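Local coordinates for protein phenol hydroxylase component phN (Pseudomonas stutzeri, PDB 3U52) that probably hydroxylates phenol and related aromatics as the di-iron oxygenase subunit of a bacterial multicomponent monooxygenase, at residues 279-284 with 331-336; 341-346 with 387-392. One frame throughout, in Å; residues are numbered along the deposited sequence.

Interaction 1 of 2, residues 279-284 with 331-336; sequences MMDYML and LSHQLW
Tyr282 lays one face of its ring over the five-membered ring of Trp336. The two rings form an offset stack, with centroids 4.0 Å apart and planes 13° from parallel. Tyr282 CD2 comes within 3.3 Å of Trp336 CD1. The overlap continues through both CB atoms. Trp336 CB sits 3.7 Å from the centroid of the Tyr282 ring, and Tyr282 CB sits over the six-membered ring of Trp336; both are CH-pi contacts. Trp336 CG is anti to the backbone N (chi1 -180°), which swings the indole back over the tyrosine. Met283 adds its CG against the far rim of the indole, 3.6 Å from Trp336 CZ3.

The polar bonds between the two segments lie at the other end of the contact. Tyr282 OH meets His333 ND1 at 2.7 Å, in the plane of the imidazole and at its edge. Either atom could be the donor. The two rings touch rim to rim, with planes 79° apart. Ser332 OG donates to Asp281 OD1 at 2.5 Å, a short bond that reaches the anti side of the carboxylate. The same OG lies over the centre of the His333 ring, 3.5 Å above its plane.

Neighbours extend both halves. Tyr282 OH also bonds Tyr377 OH, Trp336 NE1 bonds Trp351 O, and Asp281 OD2 takes the backbone N-H of Trp291. His333 stacks on Tyr373, so the aromatic cluster reaches helix 369-385.

The contact joins the C-terminal end of helix 254-283 to the start of helix 331-342. The segment axes are 9.3 Å apart at their closest. All the touching residues are buried. Stacking sets how the rings lie, and the hydrogen bonds hold the phenol and carboxylate ends. Asp281 may ease protonation of His333, but burial among aromatic rings would oppose it.

Interaction 2 of 2, residues 341-346 with 387-392; sequences QYCQAT and GRRFYN
Gln341 O is gripped by two donors. Asn392 N gives it a nearly straight hydrogen bond of 2.8 Å, with an N-H...O angle of 166°. Gln344 NE2 gives the second at 3.1 Å, from above the carbonyl plane. The Gln344 chain is bent at chi2 (-87°), which folds its amide back to this carbonyl. The same NE2 meets the edge of the Tyr391 ring, 3.4 Å from Tyr391 CD2.

Side chains pack around this centre. Gln341 CB lies 3.5 Å from Phe390 CE2. The Tyr342 ring runs alongside Asn392 and turns its edge to the backbone, with Tyr342 CE2 3.3 Å from Asn392 O. Cys343 SG stands at the edge of the Tyr391 ring, 5.2 Å from its centroid. One water links Tyr342 OH to Asn392 ND2, the latter bond weak.

Arg389 forms the next shell. Its NH2 donates to Phe390 O at 2.7 Å, and the rim of Tyr391 lies over one face of its guanidinium. Asp485 fixes this pair, through a salt bridge to Arg389 NE and its backbone N-H to Tyr391 OH. Tyr342 OH and Asn392 OD1 both bond the backbone of Thr394.

An extended segment is thus fastened to the C-terminal end of helix 331-342 and the turn that follows it. Residues of the two segments help line three xenon sites: Tyr342 one, Gln344 and Asn392 a second, and Ala345 a third.

In the fold
Helix 331-342 takes part in both contacts. Its first half meets helix 254-283 in interaction 1, and its last turn leads into interaction 2. The centres are about 17 Å apart, and the nearest atoms about 5 Å. Interaction 1 lies deeper, about 15 Å from the centre of the chain, against 25 Å for interaction 2. It joins two helices through stacked rings and side-chain hydrogen bonds, and no other chain touches it. Interaction 2 joins a helix end to a segment without regular structure, through a backbone carbonyl and the side chains packed around it. It includes partly exposed residues, and another protein chain of the assembly packs against it. Helix 369-385 lies beside both contacts.

Interaction 1 of 2, residues 279-284 with 331-336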
ATOM      1  N   MET A 279      -4.222  30.317  -2.175  1.00 21.75           N
ATOM      2  CA  MET A 279      -3.941  28.974  -2.719  1.00 22.57           C
ATOM      3  C   MET A 279      -5.121  28.382  -3.466  1.00 22.82           C
ATOM      4  O   MET A 279      -5.004  27.936  -4.634  1.00 21.39           O
ATOM      5  CB  MET A 279      -3.551  28.062  -1.538  1.00 23.18           C
ATOM      6  CG  MET A 279      -3.012  26.671  -1.866  1.00 24.71           C
ATOM      7  SD  MET A 279      -4.242  25.478  -2.430  1.00 30.91           S
ATOM      8  CE  MET A 279      -5.274  24.915  -1.127  1.00 14.03           C
ATOM      9  N   MET A 280      -6.257  28.312  -2.782  1.00 22.14           N
ATOM     10  CA  MET A 280      -7.401  27.614  -3.374  1.00 23.26           C
ATOM     11  C   MET A 280      -8.047  28.407  -4.537  1.00 22.50           C
ATOM     12  O   MET A 280      -8.529  27.787  -5.492  1.00 22.72           O
ATOM     13  CB  MET A 280      -8.450  27.202  -2.330  1.00 23.68           C
ATOM     14  CG  MET A 280      -9.287  28.336  -1.760  1.00 25.36           C
ATOM     15  SD  MET A 280     -10.255  27.790  -0.327  1.00 28.94           S
ATOM     16  CE  MET A 280     -11.575  26.870  -1.075  1.00 25.22           C
ATOM     17  N   ASP A 281      -8.052  29.740  -4.474  1.00 19.91           N
ATOM     18  CA  ASP A 281      -8.671  30.512  -5.558  1.00 20.06           C
ATOM     19  C   ASP A 281      -7.766  30.592  -6.779  1.00 20.94           C
ATOM     20  O   ASP A 281      -8.283  30.578  -7.920  1.00 20.57           O
ATOM     21  CB  ASP A 281      -9.039  31.933  -5.118  1.00 19.90           C
ATOM     22  CG  ASP A 281     -10.330  31.982  -4.312  1.00 20.03           C
ATOM     23  OD1 ASP A 281     -10.756  33.075  -3.942  1.00 23.04           O
ATOM     24  OD2 ASP A 281     -10.961  30.933  -4.076  1.00 19.72           O
ATOM     25  N   TYR A 282      -6.434  30.668  -6.560  1.00 20.14           N
ATOM     26  CA  TYR A 282      -5.465  30.942  -7.658  1.00 21.82           C
ATOM     27  C   TYR A 282      -4.464  29.833  -8.010  1.00 22.71           C
ATOM     28  O   TYR A 282      -4.114  29.660  -9.192  1.00 22.64           O
ATOM     29  CB  TYR A 282      -4.644  32.208  -7.335  1.00 20.60           C
ATOM     30  CG  TYR A 282      -5.439  33.481  -7.488  1.00 22.39           C
ATOM     31  CD1 TYR A 282      -6.238  33.979  -6.437  1.00 18.64           C
ATOM     32  CD2 TYR A 282      -5.416  34.176  -8.688  1.00 21.75           C
ATOM     33  CE1 TYR A 282      -7.012  35.128  -6.585  1.00 16.69           C
ATOM     34  CE2 TYR A 282      -6.174  35.351  -8.863  1.00 22.13           C
ATOM     35  CZ  TYR A 282      -6.950  35.821  -7.815  1.00 22.55           C
ATOM     36  OH  TYR A 282      -7.672  36.967  -8.036  1.00 21.79           O
ATOM     37  N   MET A 283      -3.951  29.124  -7.001  1.00 22.66           N
ATOM     38  CA  MET A 283      -2.886  28.175  -7.269  1.00 25.29           C
ATOM     39  C   MET A 283      -3.365  26.805  -7.781  1.00 25.71           C
ATOM     40  O   MET A 283      -2.555  26.047  -8.328  1.00 27.95           O
ATOM     41  CB  MET A 283      -1.952  28.012  -6.080  1.00 24.79           C
ATOM     42  CG  MET A 283      -1.225  29.301  -5.640  1.00 27.50           C
ATOM     43  SD  MET A 283      -0.080  28.732  -4.384  1.00 31.80           S
ATOM     44  CE  MET A 283       1.180  29.954  -4.365  1.00 32.82           C
ATOM     45  N   LEU A 284      -4.647  26.494  -7.606  1.00 25.35           N
ATOM     46  CA  LEU A 284      -5.181  25.212  -8.093  1.00 24.80           C
ATOM     47  C   LEU A 284      -5.718  25.342  -9.534  1.00 24.88           C
ATOM     48  O   LEU A 284      -6.631  26.134  -9.766  1.00 25.05           O
ATOM     49  CB  LEU A 284      -6.284  24.686  -7.155  1.00 23.66           C
ATOM     50  CG  LEU A 284      -5.957  24.507  -5.661  1.00 23.77           C
ATOM     51  CD1 LEU A 284      -7.219  24.151  -4.881  1.00 22.98           C
ATOM     52  CD2 LEU A 284      -4.856  23.449  -5.450  1.00 20.99           C
ATOM     53  N   LEU A 331     -10.169  38.904   0.047  1.00 21.37           N
ATOM     54  CA  LEU A 331      -8.915  38.336   0.605  1.00 22.69           C
ATOM     55  C   LEU A 331      -7.968  37.668  -0.403  1.00 21.40           C
ATOM     56  O   LEU A 331      -6.777  38.034  -0.505  1.00 21.94           O
ATOM     57  CB  LEU A 331      -9.264  37.311   1.654  1.00 22.86           C
ATOM     58  CG  LEU A 331      -8.369  37.262   2.851  1.00 28.62           C
ATOM     59  CD1 LEU A 331      -8.348  38.659   3.585  1.00 27.50           C
ATOM     60  CD2 LEU A 331      -8.997  36.214   3.776  1.00 30.09           C
ATOM     61  N   SER A 332      -8.479  36.708  -1.148  1.00 20.15           N
ATOM     62  CA  SER A 332      -7.611  35.948  -2.062  1.00 20.07           C
ATOM     63  C   SER A 332      -7.025  36.816  -3.169  1.00 18.75           C
ATOM     64  O   SER A 332      -5.872  36.652  -3.561  1.00 18.76           O
ATOM     65  CB  SER A 332      -8.366  34.743  -2.623  1.00 20.55           C
ATOM     66  OG  SER A 332      -9.331  35.144  -3.573  1.00 21.83           O
ATOM     67  N   HIS A 333      -7.808  37.780  -3.639  1.00 18.60           N
ATOM     68  CA  HIS A 333      -7.385  38.686  -4.713  1.00 18.09           C
ATOM     69  C   HIS A 333      -6.312  39.709  -4.227  1.00 17.81           C
ATOM     70  O   HIS A 333      -5.321  39.951  -4.917  1.00 17.17           O
ATOM     71  CB  HIS A 333      -8.624  39.413  -5.260  1.00 17.89           C
ATOM     72  CG  HIS A 333      -9.813  38.502  -5.476  1.00 18.14           C
ATOM     73  ND1 HIS A 333      -9.785  37.445  -6.370  1.00 16.62           N
ATOM     74  CD2 HIS A 333     -11.025  38.461  -4.869  1.00 13.56           C
ATOM     75  CE1 HIS A 333     -10.943  36.805  -6.324  1.00 17.38           C
ATOM     76  NE2 HIS A 333     -11.715  37.403  -5.431  1.00 19.50           N
ATOM     77  N   GLN A 334      -6.515  40.295  -3.043  1.00 17.98           N
ATOM     78  CA  GLN A 334      -5.498  41.162  -2.413  1.00 17.87           C
ATOM     79  C   GLN A 334      -4.160  40.429  -2.205  1.00 17.90           C
ATOM     80  O   GLN A 334      -3.067  40.953  -2.519  1.00 18.47           O
ATOM     81  CB  GLN A 334      -6.029  41.701  -1.068  1.00 18.07           C
ATOM     82  CG  GLN A 334      -7.210  42.653  -1.222  1.00 20.40           C
ATOM     83  CD  GLN A 334      -7.913  42.982   0.100  1.00 21.64           C
ATOM     84  OE1 GLN A 334      -7.981  42.165   1.023  1.00 22.15           O
ATOM     85  NE2 GLN A 334      -8.465  44.202   0.174  1.00 23.37           N
ATOM     86  N   LEU A 335      -4.214  39.201  -1.725  1.00 18.09           N
ATOM     87  CA  LEU A 335      -2.999  38.464  -1.471  1.00 19.05           C
ATOM     88  C   LEU A 335      -2.305  38.018  -2.767  1.00 18.21           C
ATOM     89  O   LEU A 335      -1.081  38.054  -2.852  1.00 16.64           O
ATOM     90  CB  LEU A 335      -3.303  37.257  -0.574  1.00 20.33           C
ATOM     91  CG  LEU A 335      -3.302  37.694   0.883  1.00 24.21           C
ATOM     92  CD1 LEU A 335      -4.305  36.842   1.552  1.00 29.91           C
ATOM     93  CD2 LEU A 335      -1.899  37.402   1.389  1.00 25.75           C
ATOM     94  N   TRP A 336      -3.078  37.625  -3.795  1.00 17.11           N
ATOM     95  CA  TRP A 336      -2.414  37.066  -4.983  1.00 16.75           C
ATOM     96  C   TRP A 336      -1.644  38.174  -5.639  1.00 17.48           C
ATOM     97  O   TRP A 336      -0.492  38.041  -6.066  1.00 17.01           O
ATOM     98  CB  TRP A 336      -3.415  36.472  -5.965  1.00 16.15           C
ATOM     99  CG  TRP A 336      -2.790  35.868  -7.217  1.00 14.87           C
ATOM    100  CD1 TRP A 336      -2.893  36.344  -8.518  1.00 15.15           C
ATOM    101  CD2 TRP A 336      -1.956  34.709  -7.287  1.00 16.96           C
ATOM    102  NE1 TRP A 336      -2.215  35.505  -9.380  1.00 16.80           N
ATOM    103  CE2 TRP A 336      -1.659  34.483  -8.657  1.00 17.21           C
ATOM    104  CE3 TRP A 336      -1.478  33.793  -6.326  1.00 19.01           C
ATOM    105  CZ2 TRP A 336      -0.889  33.408  -9.081  1.00 16.59           C
ATOM    106  CZ3 TRP A 336      -0.711  32.731  -6.757  1.00 16.79           C
ATOM    107  CH2 TRP A 336      -0.426  32.549  -8.122  1.00 15.59           C
TER

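Interaction 2 of 2, residues 341-346 with 387-392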
ATOM      1  N   GLN A 341       3.689  40.713  -7.198  1.00 18.19           N
ATOM      2  CA  GLN A 341       4.689  41.795  -7.319  1.00 18.50           C
ATOM      3  C   GLN A 341       5.928  41.558  -6.496  1.00 17.55           C
ATOM      4  O   GLN A 341       6.968  42.174  -6.727  1.00 18.46           O
ATOM      5  CB  GLN A 341       4.051  43.139  -6.951  1.00 18.41           C
ATOM      6  CG  GLN A 341       3.741  43.306  -5.460  1.00 18.63           C
ATOM      7  CD  GLN A 341       2.808  44.457  -5.217  1.00 22.15           C
ATOM      8  OE1 GLN A 341       1.610  44.377  -5.501  1.00 25.54           O
ATOM      9  NE2 GLN A 341       3.349  45.554  -4.740  1.00 18.59           N
ATOM     10  N   TYR A 342       5.848  40.666  -5.535  1.00 17.46           N
ATOM     11  CA  TYR A 342       6.978  40.363  -4.677  1.00 18.17           C
ATOM     12  C   TYR A 342       7.581  38.954  -4.909  1.00 20.35           C
ATOM     13  O   TYR A 342       8.486  38.512  -4.167  1.00 20.99           O
ATOM     14  CB  TYR A 342       6.553  40.551  -3.233  1.00 18.83           C
ATOM     15  CG  TYR A 342       6.466  42.013  -2.779  1.00 18.28           C
ATOM     16  CD1 TYR A 342       5.424  42.425  -1.965  1.00 19.97           C
ATOM     17  CD2 TYR A 342       7.469  42.932  -3.097  1.00 18.80           C
ATOM     18  CE1 TYR A 342       5.331  43.719  -1.507  1.00 18.78           C
ATOM     19  CE2 TYR A 342       7.387  44.284  -2.646  1.00 17.76           C
ATOM     20  CZ  TYR A 342       6.325  44.640  -1.838  1.00 19.96           C
ATOM     21  OH  TYR A 342       6.201  45.879  -1.301  1.00 20.79           O
ATOM     22  N   CYS A 343       7.139  38.243  -5.949  1.00 21.06           N
ATOM     23  CA  CYS A 343       7.667  36.868  -6.125  1.00 22.08           C
ATOM     24  C   CYS A 343       9.085  36.750  -6.640  1.00 21.53           C
ATOM     25  O   CYS A 343       9.571  35.627  -6.797  1.00 22.17           O
ATOM     26  CB  CYS A 343       6.758  35.925  -6.949  1.00 22.15           C
ATOM     27  SG  CYS A 343       6.724  36.311  -8.675  1.00 24.21           S
ATOM     28  N   GLN A 344       9.760  37.861  -6.886  1.00 23.36           N
ATOM     29  CA  GLN A 344      11.234  37.831  -7.047  1.00 22.81           C
ATOM     30  C   GLN A 344      11.896  37.370  -5.718  1.00 23.27           C
ATOM     31  O   GLN A 344      13.075  36.977  -5.684  1.00 22.38           O
ATOM     32  CB  GLN A 344      11.817  39.183  -7.569  1.00 24.17           C
ATOM     33  CG  GLN A 344      12.001  40.334  -6.543  1.00 23.92           C
ATOM     34  CD  GLN A 344      10.747  41.167  -6.388  1.00 25.29           C
ATOM     35  OE1 GLN A 344      10.804  42.371  -6.130  1.00 27.90           O
ATOM     36  NE2 GLN A 344       9.623  40.554  -6.585  1.00 23.17           N
ATOM     37  N   ALA A 345      11.125  37.428  -4.632  1.00 22.62           N
ATOM     38  CA  ALA A 345      11.652  37.145  -3.308  1.00 24.09           C
ATOM     39  C   ALA A 345      10.900  36.048  -2.564  1.00 23.74           C
ATOM     40  O   ALA A 345      10.880  36.053  -1.338  1.00 25.15           O
ATOM     41  CB  ALA A 345      11.648  38.396  -2.472  1.00 24.74           C
ATOM     42  N   THR A 346      10.273  35.137  -3.300  1.00 24.04           N
ATOM     43  CA  THR A 346       9.563  33.967  -2.740  1.00 22.65           C
ATOM     44  C   THR A 346      10.099  32.680  -3.422  1.00 21.96           C
ATOM     45  O   THR A 346      10.745  32.738  -4.460  1.00 20.40           O
ATOM     46  CB  THR A 346       8.016  34.038  -2.993  1.00 22.04           C
ATOM     47  OG1 THR A 346       7.792  34.025  -4.417  1.00 25.78           O
ATOM     48  CG2 THR A 346       7.397  35.342  -2.408  1.00 24.01           C
ATOM     49  N   GLY A 387       7.039  43.414 -22.248  1.00 29.64           N
ATOM     50  CA  GLY A 387       8.349  43.154 -21.664  1.00 27.93           C
ATOM     51  C   GLY A 387       8.624  43.929 -20.383  1.00 27.49           C
ATOM     52  O   GLY A 387       9.796  44.135 -20.023  1.00 29.37           O
ATOM     53  N   ARG A 388       7.564  44.381 -19.707  1.00 26.51           N
ATOM     54  CA  ARG A 388       7.652  45.128 -18.442  1.00 25.60           C
ATOM     55  C   ARG A 388       6.868  44.429 -17.315  1.00 24.82           C
ATOM     56  O   ARG A 388       6.094  45.077 -16.583  1.00 23.72           O
ATOM     57  CB  ARG A 388       7.106  46.555 -18.633  1.00 25.50           C
ATOM     58  CG  ARG A 388       7.918  47.475 -19.607  1.00 28.85           C
ATOM     59  CD  ARG A 388       7.483  48.945 -19.494  1.00 28.23           C
ATOM     60  NE  ARG A 388       6.089  49.063 -19.916  1.00 32.32           N
ATOM     61  CZ  ARG A 388       5.706  49.210 -21.181  1.00 34.87           C
ATOM     62  NH1 ARG A 388       4.412  49.286 -21.475  1.00 30.68           N
ATOM     63  NH2 ARG A 388       6.620  49.283 -22.151  1.00 34.13           N
ATOM     64  N   ARG A 389       7.075  43.112 -17.176  1.00 23.75           N
ATOM     65  CA  ARG A 389       6.364  42.293 -16.162  1.00 22.96           C
ATOM     66  C   ARG A 389       6.658  42.952 -14.806  1.00 22.21           C
ATOM     67  O   ARG A 389       7.825  43.091 -14.407  1.00 20.74           O
ATOM     68  CB  ARG A 389       6.853  40.828 -16.195  1.00 22.74           C
ATOM     69  CG  ARG A 389       5.927  39.769 -15.507  1.00 22.91           C
ATOM     70  CD  ARG A 389       5.968  39.908 -14.003  1.00 21.94           C
ATOM     71  NE  ARG A 389       5.527  38.700 -13.291  1.00 22.64           N
ATOM     72  CZ  ARG A 389       5.348  38.624 -11.971  1.00 19.12           C
ATOM     73  NH1 ARG A 389       4.985  37.473 -11.415  1.00 22.39           N
ATOM     74  NH2 ARG A 389       5.500  39.706 -11.218  1.00 19.33           N
ATOM     75  N   PHE A 390       5.606  43.417 -14.139  1.00 21.69           N
ATOM     76  CA  PHE A 390       5.754  44.208 -12.909  1.00 21.74           C
ATOM     77  C   PHE A 390       6.322  43.391 -11.720  1.00 21.75           C
ATOM     78  O   PHE A 390       5.732  42.371 -11.321  1.00 21.23           O
ATOM     79  CB  PHE A 390       4.387  44.853 -12.535  1.00 21.41           C
ATOM     80  CG  PHE A 390       4.385  45.603 -11.190  1.00 20.87           C
ATOM     81  CD1 PHE A 390       5.206  46.715 -10.976  1.00 21.39           C
ATOM     82  CD2 PHE A 390       3.499  45.225 -10.164  1.00 20.83           C
ATOM     83  CE1 PHE A 390       5.190  47.368  -9.746  1.00 19.16           C
ATOM     84  CE2 PHE A 390       3.458  45.931  -8.932  1.00 16.85           C
ATOM     85  CZ  PHE A 390       4.311  46.973  -8.733  1.00 19.19           C
ATOM     86  N   TYR A 391       7.471  43.842 -11.200  1.00 21.52           N
ATOM     87  CA  TYR A 391       7.957  43.485  -9.879  1.00 21.73           C
ATOM     88  C   TYR A 391       8.167  44.725  -9.033  1.00 23.15           C
ATOM     89  O   TYR A 391       8.672  45.754  -9.520  1.00 23.64           O
ATOM     90  CB  TYR A 391       9.268  42.729  -9.930  1.00 23.04           C
ATOM     91  CG  TYR A 391       9.190  41.391 -10.631  1.00 22.29           C
ATOM     92  CD1 TYR A 391       9.455  41.299 -11.999  1.00 22.98           C
ATOM     93  CD2 TYR A 391       8.867  40.213  -9.927  1.00 20.51           C
ATOM     94  CE1 TYR A 391       9.426  40.068 -12.674  1.00 23.71           C
ATOM     95  CE2 TYR A 391       8.820  38.982 -10.599  1.00 23.76           C
ATOM     96  CZ  TYR A 391       9.116  38.923 -11.950  1.00 23.24           C
ATOM     97  OH  TYR A 391       9.050  37.733 -12.626  1.00 26.41           O
ATOM     98  N   ASN A 392       7.730  44.652  -7.779  1.00 21.66           N
ATOM     99  CA  ASN A 392       7.861  45.796  -6.879  1.00 22.07           C
ATOM    100  C   ASN A 392       9.159  45.660  -6.092  1.00 22.25           C
ATOM    101  O   ASN A 392       9.289  44.784  -5.249  1.00 22.55           O
ATOM    102  CB  ASN A 392       6.642  45.885  -5.954  1.00 20.74           C
ATOM    103  CG  ASN A 392       6.671  47.095  -5.040  1.00 20.57           C
ATOM    104  OD1 ASN A 392       7.686  47.805  -4.958  1.00 21.83           O
ATOM    105  ND2 ASN A 392       5.593  47.296  -4.288  1.00 21.46           N
TER
HETATM  106  O   HOH W   1       4.309  48.091  -1.659  1.00 29.24           O